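Local structure of galactose-binding lectin (Enterobacter cloacae subsp. cloacae, 6YF6) at residues F5-N10 / N15-Q20; Y66-K71 / V84-D89. The protein binds a fucoside at a calcium site in this C-terminal lectin domain of a longer bacterial protein, and probably also recognises galactose. All blocks are in the same frame, centred on the assembly; numbering follows the deposited sequence.

Contact 1 (F5-N10 / N15-Q20); sequences FEDLTN and NWNNWQ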
ATOM      1  N   PHE A   5       0.047   4.625 -17.142  1.00 62.28           N
ATOM      2  CA  PHE A   5       1.201   5.201 -16.461  1.00 59.43           C
ATOM      3  C   PHE A   5       1.079   5.055 -14.945  1.00 57.41           C
ATOM      4  O   PHE A   5       0.016   5.291 -14.370  1.00 56.08           O
ATOM      5  CB  PHE A   5       1.361   6.682 -16.830  1.00 61.86           C
ATOM      6  CG  PHE A   5       2.541   7.351 -16.172  1.00 58.37           C
ATOM      7  CD1 PHE A   5       3.759   7.434 -16.824  1.00 56.38           C
ATOM      8  CD2 PHE A   5       2.428   7.894 -14.902  1.00 56.25           C
ATOM      9  CE1 PHE A   5       4.845   8.045 -16.222  1.00 54.52           C
ATOM     10  CE2 PHE A   5       3.512   8.505 -14.293  1.00 55.05           C
ATOM     11  CZ  PHE A   5       4.721   8.581 -14.955  1.00 54.02           C
ATOM     12  N   GLU A   6       2.178   4.658 -14.302  1.00 53.97           N
ATOM     13  CA  GLU A   6       2.235   4.619 -12.846  1.00 53.01           C
ATOM     14  C   GLU A   6       3.690   4.700 -12.410  1.00 51.56           C
ATOM     15  O   GLU A   6       4.537   3.972 -12.936  1.00 51.26           O
ATOM     16  CB  GLU A   6       1.586   3.350 -12.275  1.00 54.08           C
ATOM     17  CG  GLU A   6       1.313   3.441 -10.766  1.00 53.68           C
ATOM     18  CD  GLU A   6       0.761   2.156 -10.166  1.00 54.52           C
ATOM     19  OE1 GLU A   6       1.570   1.284  -9.782  1.00 53.95           O
ATOM     20  OE2 GLU A   6      -0.479   2.024 -10.064  1.00 56.05           O
ATOM     21  N   ASP A   7       3.969   5.585 -11.453  1.00 52.48           N
ATOM     22  CA  ASP A   7       5.283   5.723 -10.834  1.00 51.98           C
ATOM     23  C   ASP A   7       5.103   5.492  -9.339  1.00 51.70           C
ATOM     24  O   ASP A   7       4.576   6.357  -8.631  1.00 52.51           O
ATOM     25  CB  ASP A   7       5.888   7.098 -11.117  1.00 51.24           C
ATOM     26  CG  ASP A   7       7.243   7.288 -10.456  1.00 48.71           C
ATOM     27  OD1 ASP A   7       8.163   6.486 -10.724  1.00 48.26           O
ATOM     28  OD2 ASP A   7       7.384   8.242  -9.666  1.00 47.45           O
ATOM     29  N   LEU A   8       5.539   4.329  -8.863  1.00 51.28           N
ATOM     30  CA  LEU A   8       5.272   3.867  -7.508  1.00 49.30           C
ATOM     31  C   LEU A   8       6.571   3.834  -6.717  1.00 45.58           C
ATOM     32  O   LEU A   8       7.546   3.209  -7.148  1.00 45.65           O
ATOM     33  CB  LEU A   8       4.626   2.477  -7.534  1.00 52.04           C
ATOM     34  CG  LEU A   8       4.396   1.798  -6.183  1.00 52.87           C
ATOM     35  CD1 LEU A   8       3.627   2.710  -5.242  1.00 47.48           C
ATOM     36  CD2 LEU A   8       3.665   0.470  -6.371  1.00 60.85           C
ATOM     37  N   THR A   9       6.582   4.514  -5.568  1.00 42.43           N
ATOM     38  CA  THR A   9       7.726   4.544  -4.658  1.00 38.83           C
ATOM     39  C   THR A   9       7.250   4.069  -3.285  1.00 36.24           C
ATOM     40  O   THR A   9       6.590   4.820  -2.561  1.00 36.73           O
ATOM     41  CB  THR A   9       8.329   5.948  -4.562  1.00 39.46           C
ATOM     42  OG1 THR A   9       8.710   6.412  -5.862  1.00 40.70           O
ATOM     43  CG2 THR A   9       9.554   5.948  -3.656  1.00 39.26           C
ATOM     44  N   ASN A  10       7.576   2.829  -2.924  1.00 35.21           N
ATOM     45  CA  ASN A  10       7.320   2.324  -1.579  1.00 35.00           C
ATOM     46  C   ASN A  10       8.599   2.167  -0.767  1.00 34.20           C
ATOM     47  O   ASN A  10       8.529   1.808   0.414  1.00 34.19           O
ATOM     48  CB  ASN A  10       6.566   0.989  -1.640  1.00 37.06           C
ATOM     49  CG  ASN A  10       7.277  -0.059  -2.481  1.00 40.59           C
ATOM     50  OD1 ASN A  10       8.480   0.029  -2.729  1.00 40.55           O
ATOM     51  ND2 ASN A  10       6.530  -1.065  -2.915  1.00 44.76           N
ATOM     52  N   ASN A  15      15.166   1.876  -2.316  1.00 34.72           N
ATOM     53  CA  ASN A  15      15.101   2.608  -3.576  1.00 36.02           C
ATOM     54  C   ASN A  15      14.259   3.862  -3.368  1.00 36.10           C
ATOM     55  O   ASN A  15      13.036   3.778  -3.209  1.00 38.29           O
ATOM     56  CB  ASN A  15      14.519   1.731  -4.680  1.00 38.91           C
ATOM     57  CG  ASN A  15      14.805   2.274  -6.063  1.00 43.57           C
ATOM     58  OD1 ASN A  15      14.983   3.477  -6.243  1.00 42.02           O
ATOM     59  ND2 ASN A  15      14.851   1.387  -7.050  1.00 49.45           N
ATOM     60  N   TRP A  16      14.913   5.027  -3.352  1.00 34.09           N
ATOM     61  CA  TRP A  16      14.195   6.291  -3.260  1.00 33.78           C
ATOM     62  C   TRP A  16      13.511   6.666  -4.569  1.00 38.60           C
ATOM     63  O   TRP A  16      12.751   7.640  -4.591  1.00 40.12           O
ATOM     64  CB  TRP A  16      15.149   7.414  -2.841  1.00 33.33           C
ATOM     65  CG  TRP A  16      15.624   7.325  -1.417  1.00 32.95           C
ATOM     66  CD1 TRP A  16      16.381   6.331  -0.863  1.00 33.77           C
ATOM     67  CD2 TRP A  16      15.381   8.272  -0.368  1.00 35.16           C
ATOM     68  NE1 TRP A  16      16.620   6.600   0.462  1.00 33.02           N
ATOM     69  CE2 TRP A  16      16.019   7.785   0.790  1.00 33.04           C
ATOM     70  CE3 TRP A  16      14.686   9.484  -0.297  1.00 38.25           C
ATOM     71  CZ2 TRP A  16      15.980   8.465   2.007  1.00 33.22           C
ATOM     72  CZ3 TRP A  16      14.651  10.160   0.915  1.00 38.31           C
ATOM     73  CH2 TRP A  16      15.293   9.647   2.049  1.00 36.06           C
ATOM     74  N   ASN A  17      13.764   5.921  -5.648  1.00 39.60           N
ATOM     75  CA  ASN A  17      13.150   6.164  -6.956  1.00 42.34           C
ATOM     76  C   ASN A  17      13.227   7.643  -7.332  1.00 44.15           C
ATOM     77  O   ASN A  17      12.248   8.259  -7.760  1.00 43.73           O
ATOM     78  CB  ASN A  17      11.703   5.661  -6.983  1.00 43.01           C
ATOM     79  CG  ASN A  17      11.147   5.537  -8.396  1.00 44.21           C
ATOM     80  OD1 ASN A  17      11.889   5.319  -9.355  1.00 45.48           O
ATOM     81  ND2 ASN A  17       9.831   5.676  -8.529  1.00 45.04           N
ATOM     82  N   ASN A  18      14.416   8.217  -7.149  1.00 45.08           N
ATOM     83  CA  ASN A  18      14.773   9.573  -7.553  1.00 47.31           C
ATOM     84  C   ASN A  18      14.081  10.651  -6.730  1.00 44.29           C
ATOM     85  O   ASN A  18      14.203  11.839  -7.057  1.00 44.17           O
ATOM     86  CB  ASN A  18      14.490   9.808  -9.043  1.00 52.02           C
ATOM     87  CG  ASN A  18      15.432   9.028  -9.946  1.00 55.03           C
ATOM     88  OD1 ASN A  18      16.650   9.070  -9.775  1.00 54.48           O
ATOM     89  ND2 ASN A  18      14.868   8.307 -10.910  1.00 57.75           N
ATOM     90  N   TRP A  19      13.364  10.287  -5.670  1.00 42.77           N
ATOM     91  CA  TRP A  19      12.925  11.292  -4.711  1.00 42.19           C
ATOM     92  C   TRP A  19      14.115  11.744  -3.874  1.00 43.70           C
ATOM     93  O   TRP A  19      14.954  10.933  -3.470  1.00 42.10           O
ATOM     94  CB  TRP A  19      11.821  10.747  -3.806  1.00 38.05           C
ATOM     95  CG  TRP A  19      10.535  10.544  -4.532  1.00 37.67           C
ATOM     96  CD1 TRP A  19      10.123   9.404  -5.153  1.00 36.90           C
ATOM     97  CD2 TRP A  19       9.492  11.508  -4.726  1.00 39.76           C
ATOM     98  NE1 TRP A  19       8.888   9.595  -5.723  1.00 38.97           N
ATOM     99  CE2 TRP A  19       8.478  10.878  -5.475  1.00 40.32           C
ATOM    100  CE3 TRP A  19       9.316  12.841  -4.340  1.00 41.17           C
ATOM    101  CZ2 TRP A  19       7.306  11.531  -5.845  1.00 41.27           C
ATOM    102  CZ3 TRP A  19       8.146  13.492  -4.711  1.00 43.88           C
ATOM    103  CH2 TRP A  19       7.161  12.835  -5.458  1.00 43.15           C
ATOM    104  N   GLN A  20      14.190  13.051  -3.627  1.00 44.73           N
ATOM    105  CA  GLN A  20      15.292  13.650  -2.892  1.00 47.41           C
ATOM    106  C   GLN A  20      14.751  14.585  -1.821  1.00 41.54           C
ATOM    107  O   GLN A  20      13.663  15.151  -1.956  1.00 40.67           O
ATOM    108  CB  GLN A  20      16.224  14.443  -3.817  1.00 58.16           C
ATOM    109  CG  GLN A  20      16.991  13.602  -4.814  1.00 66.04           C
ATOM    110  CD  GLN A  20      17.973  14.427  -5.618  1.00 74.66           C
ATOM    111  OE1 GLN A  20      17.586  15.361  -6.319  1.00 76.85           O
ATOM    112  NE2 GLN A  20      19.254  14.091  -5.517  1.00 78.37           N
TER
HETATM  113  O   HOH W   1       6.719   7.815  -6.923  1.00 43.79           O
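N17 reaches across to strand 7-9 and spends its side-chain amide on two acceptors, D7 and T9. Its ND2 donates to D7 OD1 at 2.9 Å, meeting the oxygen from above the carboxylate plane, with an N-H...O angle of 144°. The second bond, from ND2 to T9 OG1 at 3.0 Å, is straighter at 161° and lies in the amide plane of N17. With CG anti to the backbone N (chi1 -164°), the N17 amide is carried out to strand 7-9, where ND2 reaches both D7 OD1 and T9 OG1. A water joins the same group: it accepts from W19 NE1 at 3.1 Å, in the plane of the indole, and is also bonded to D7 OD2 and, at 2.7 Å, to T9 OG1. The methyl of T9 also packs on the loop, with CG2 3.7 Å from W16 O. That carbonyl accepts from W19 N and closes a type I' turn, while N15 OD1 takes the backbone N of N17 at 2.8 Å in an Asx turn. The carboxylate of D7 has a stronger partner in K55 of the second subunit, whose NZ forms a salt bridge with OD2 and a hydrogen bond with N17 O. One lysine of the neighbouring chain thus binds both segments, so the polar network that fastens loop to strand belongs also to the dimer interface.

Contact 2 (Y66-K71 / V84-D89); sequences YTWTVK and VSLRAD
L86 rises from strand 83-88 against the indole of W68 on strand 65-74, and this pair makes up most of the contact. The main interaction is CH-pi. The methyl CD2 of L86 sits over one face of the six-membered ring of W68, 3.8 Å from its centroid and only 8° off the ring normal. The leucine meets the ring with more than this methyl, for its CB packs 3.8 Å from W68 CZ3. The indole is brought over the leucine by a first torsion of 179°, which sets CG anti to the backbone N of W68.

Aliphatic packing extends the patch along the same strand. V70 CG2 lies 3.8 Å from L86 CD2, so one methyl touches both the indole face and the valine two residues further on. The other branch of L86 turns to the backbone, with CD1 3.7 Å from W68 O.

At the rim of the indole the neighbour is polar. R87 O approaches CZ3 of W68 to 3.3 Å, near the ring plane, a position in which the carbonyl oxygen probably meets the weakly positive C-H edge of the ring. The side chain of R87 starts off away from strand 65-74, and its guanidinium forms salt bridges with D92 and E51.

The two segments belong to different sheets of a beta-sandwich. Their axes approach to 9.3 Å and run at 149°, a face-to-face spacing bridged by side chains. Strand 65-74 lies between strands 135-143 and 106-113, and strand 83-88 between 118-125 and 91-98, so the contact joins two inner strands. I93, L108, V123 and I142 from those four flanking strands pack round W68 and L86.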
ATOM      1  N   TYR A  66     -16.675  -5.476 -10.482  1.00 29.46           N
ATOM      2  CA  TYR A  66     -15.893  -5.077  -9.322  1.00 31.20           C
ATOM      3  C   TYR A  66     -14.447  -5.518  -9.503  1.00 29.94           C
ATOM      4  O   TYR A  66     -14.169  -6.547 -10.126  1.00 32.24           O
ATOM      5  CB  TYR A  66     -16.483  -5.670  -8.037  1.00 29.45           C
ATOM      6  CG  TYR A  66     -17.876  -5.157  -7.736  1.00 28.54           C
ATOM      7  CD1 TYR A  66     -18.995  -5.756  -8.301  1.00 27.43           C
ATOM      8  CD2 TYR A  66     -18.073  -4.065  -6.899  1.00 29.62           C
ATOM      9  CE1 TYR A  66     -20.269  -5.287  -8.037  1.00 27.71           C
ATOM     10  CE2 TYR A  66     -19.344  -3.587  -6.629  1.00 30.83           C
ATOM     11  CZ  TYR A  66     -20.439  -4.205  -7.198  1.00 29.83           C
ATOM     12  OH  TYR A  66     -21.710  -3.736  -6.939  1.00 31.67           O
ATOM     13  N   THR A  67     -13.530  -4.722  -8.960  1.00 26.56           N
ATOM     14  CA  THR A  67     -12.095  -4.937  -9.103  1.00 24.17           C
ATOM     15  C   THR A  67     -11.530  -5.341  -7.748  1.00 24.56           C
ATOM     16  O   THR A  67     -11.591  -4.565  -6.788  1.00 24.53           O
ATOM     17  CB  THR A  67     -11.406  -3.678  -9.631  1.00 27.05           C
ATOM     18  OG1 THR A  67     -11.903  -3.375 -10.941  1.00 28.77           O
ATOM     19  CG2 THR A  67      -9.895  -3.865  -9.698  1.00 26.77           C
ATOM     20  N   TRP A  68     -10.987  -6.550  -7.672  1.00 25.58           N
ATOM     21  CA  TRP A  68     -10.462  -7.108  -6.433  1.00 27.93           C
ATOM     22  C   TRP A  68      -8.940  -7.102  -6.504  1.00 28.02           C
ATOM     23  O   TRP A  68      -8.358  -7.731  -7.394  1.00 29.98           O
ATOM     24  CB  TRP A  68     -11.008  -8.520  -6.224  1.00 24.88           C
ATOM     25  CG  TRP A  68     -10.521  -9.225  -4.995  1.00 25.35           C
ATOM     26  CD1 TRP A  68      -9.858  -8.675  -3.935  1.00 25.37           C
ATOM     27  CD2 TRP A  68     -10.666 -10.618  -4.698  1.00 23.99           C
ATOM     28  NE1 TRP A  68      -9.576  -9.644  -2.999  1.00 25.92           N
ATOM     29  CE2 TRP A  68     -10.064 -10.845  -3.443  1.00 24.70           C
ATOM     30  CE3 TRP A  68     -11.246 -11.697  -5.372  1.00 24.52           C
ATOM     31  CZ2 TRP A  68     -10.023 -12.105  -2.851  1.00 26.97           C
ATOM     32  CZ3 TRP A  68     -11.206 -12.950  -4.779  1.00 26.46           C
ATOM     33  CH2 TRP A  68     -10.600 -13.142  -3.533  1.00 27.49           C
ATOM     34  N   THR A  69      -8.303  -6.385  -5.579  1.00 27.92           N
ATOM     35  CA  THR A  69      -6.850  -6.344  -5.481  1.00 26.64           C
ATOM     36  C   THR A  69      -6.406  -6.914  -4.140  1.00 23.43           C
ATOM     37  O   THR A  69      -7.078  -6.731  -3.120  1.00 22.86           O
ATOM     38  CB  THR A  69      -6.311  -4.914  -5.655  1.00 27.00           C
ATOM     39  OG1 THR A  69      -6.958  -4.024  -4.736  1.00 26.47           O
ATOM     40  CG2 THR A  69      -6.545  -4.433  -7.090  1.00 29.74           C
ATOM     41  N   VAL A  70      -5.279  -7.625  -4.163  1.00 23.61           N
ATOM     42  CA  VAL A  70      -4.704  -8.282  -2.996  1.00 22.38           C
ATOM     43  C   VAL A  70      -3.222  -7.941  -2.977  1.00 22.91           C
ATOM     44  O   VAL A  70      -2.512  -8.209  -3.953  1.00 23.17           O
ATOM     45  CB  VAL A  70      -4.901  -9.808  -3.027  1.00 23.35           C
ATOM     46  CG1 VAL A  70      -4.158 -10.472  -1.860  1.00 24.17           C
ATOM     47  CG2 VAL A  70      -6.376 -10.155  -2.992  1.00 23.37           C
ATOM     48  N   LYS A  71      -2.761  -7.332  -1.890  1.00 21.44           N
ATOM     49  CA  LYS A  71      -1.348  -7.010  -1.734  1.00 23.21           C
ATOM     50  C   LYS A  71      -0.670  -8.190  -1.053  1.00 21.96           C
ATOM     51  O   LYS A  71      -1.033  -8.558   0.069  1.00 21.95           O
ATOM     52  CB  LYS A  71      -1.166  -5.726  -0.933  1.00 28.04           C
ATOM     53  CG  LYS A  71      -1.684  -4.490  -1.663  1.00 37.44           C
ATOM     54  CD  LYS A  71      -1.234  -3.205  -0.985  1.00 51.98           C
ATOM     55  CE  LYS A  71      -1.853  -1.980  -1.647  1.00 64.87           C
ATOM     56  NZ  LYS A  71      -1.778  -0.770  -0.778  1.00 74.64           N
ATOM     57  N   VAL A  84      -0.667 -18.150  -6.450  1.00 24.04           N
ATOM     58  CA  VAL A  84      -1.929 -17.704  -5.869  1.00 24.28           C
ATOM     59  C   VAL A  84      -2.781 -17.039  -6.939  1.00 23.94           C
ATOM     60  O   VAL A  84      -2.279 -16.245  -7.742  1.00 25.91           O
ATOM     61  CB  VAL A  84      -1.677 -16.741  -4.689  1.00 23.99           C
ATOM     62  CG1 VAL A  84      -2.980 -16.406  -3.981  1.00 25.31           C
ATOM     63  CG2 VAL A  84      -0.672 -17.354  -3.710  1.00 24.87           C
ATOM     64  N   SER A  85      -4.076 -17.362  -6.948  1.00 23.43           N
ATOM     65  CA  SER A  85      -5.037 -16.762  -7.865  1.00 23.19           C
ATOM     66  C   SER A  85      -6.250 -16.286  -7.073  1.00 24.67           C
ATOM     67  O   SER A  85      -6.336 -16.471  -5.854  1.00 24.52           O
ATOM     68  CB  SER A  85      -5.459 -17.747  -8.965  1.00 24.05           C
ATOM     69  OG  SER A  85      -6.157 -18.862  -8.432  1.00 24.83           O
ATOM     70  N   LEU A  86      -7.194 -15.665  -7.780  1.00 24.41           N
ATOM     71  CA  LEU A  86      -8.427 -15.163  -7.192  1.00 22.13           C
ATOM     72  C   LEU A  86      -9.629 -15.853  -7.822  1.00 24.74           C
ATOM     73  O   LEU A  86      -9.638 -16.135  -9.027  1.00 25.93           O
ATOM     74  CB  LEU A  86      -8.556 -13.653  -7.381  1.00 24.03           C
ATOM     75  CG  LEU A  86      -7.363 -12.815  -6.921  1.00 26.95           C
ATOM     76  CD1 LEU A  86      -7.526 -11.364  -7.364  1.00 31.44           C
ATOM     77  CD2 LEU A  86      -7.208 -12.913  -5.419  1.00 27.03           C
ATOM     78  N   ARG A  87     -10.653 -16.090  -7.010  1.00 24.88           N
ATOM     79  CA  ARG A  87     -11.867 -16.766  -7.446  1.00 26.74           C
ATOM     80  C   ARG A  87     -13.080 -16.015  -6.922  1.00 27.40           C
ATOM     81  O   ARG A  87     -13.076 -15.524  -5.789  1.00 28.48           O
ATOM     82  CB  ARG A  87     -11.876 -18.219  -6.957  1.00 28.68           C
ATOM     83  CG  ARG A  87     -13.054 -19.052  -7.433  1.00 30.32           C
ATOM     84  CD  ARG A  87     -12.871 -20.513  -7.037  1.00 32.77           C
ATOM     85  NE  ARG A  87     -11.683 -21.096  -7.656  1.00 33.13           N
ATOM     86  CZ  ARG A  87     -11.019 -22.148  -7.183  1.00 34.18           C
ATOM     87  NH1 ARG A  87     -11.414 -22.754  -6.071  1.00 33.86           N
ATOM     88  NH2 ARG A  87      -9.948 -22.591  -7.828  1.00 37.21           N
ATOM     89  N   ALA A  88     -14.118 -15.914  -7.752  1.00 27.20           N
ATOM     90  CA  ALA A  88     -15.345 -15.221  -7.371  1.00 24.73           C
ATOM     91  C   ALA A  88     -16.545 -15.991  -7.896  1.00 26.28           C
ATOM     92  O   ALA A  88     -16.673 -16.194  -9.108  1.00 29.92           O
ATOM     93  CB  ALA A  88     -15.359 -13.788  -7.907  1.00 22.02           C
ATOM     94  N   ASP A  89     -17.430 -16.395  -6.984  1.00 26.83           N
ATOM     95  CA  ASP A  89     -18.617 -17.170  -7.339  1.00 30.07           C
ATOM     96  C   ASP A  89     -18.227 -18.392  -8.164  1.00 34.93           C
ATOM     97  O   ASP A  89     -18.874 -18.738  -9.156  1.00 37.53           O
ATOM     98  CB  ASP A  89     -19.637 -16.302  -8.075  1.00 31.42           C
ATOM     99  CG  ASP A  89     -20.267 -15.259  -7.169  1.00 30.88           C
ATOM    100  OD1 ASP A  89     -20.371 -15.528  -5.951  1.00 31.34           O
ATOM    101  OD2 ASP A  89     -20.648 -14.177  -7.668  1.00 30.32           O
TER

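Overall arrangement
Contact 2 belongs to the core of the beta-sandwich, contact 1 to the N-terminal arm, with their centres 26 Å apart and no direct touch. The centre of contact 1 lies about 20 Å from the centre of the chain, that of contact 2 about 9 Å. Place and chemistry go together: amide, carboxylate, hydroxyl and water link the peripheral strand 7-9 to its loop, whereas an indole face and aliphatic groups join the two sheets. They share no strand within the chain. The second subunit nevertheless relates them, because F5 and W19 meet its Y66 and W68, residues of the strand that contributes to contact 2. Both lie away from the calcium and sugar site.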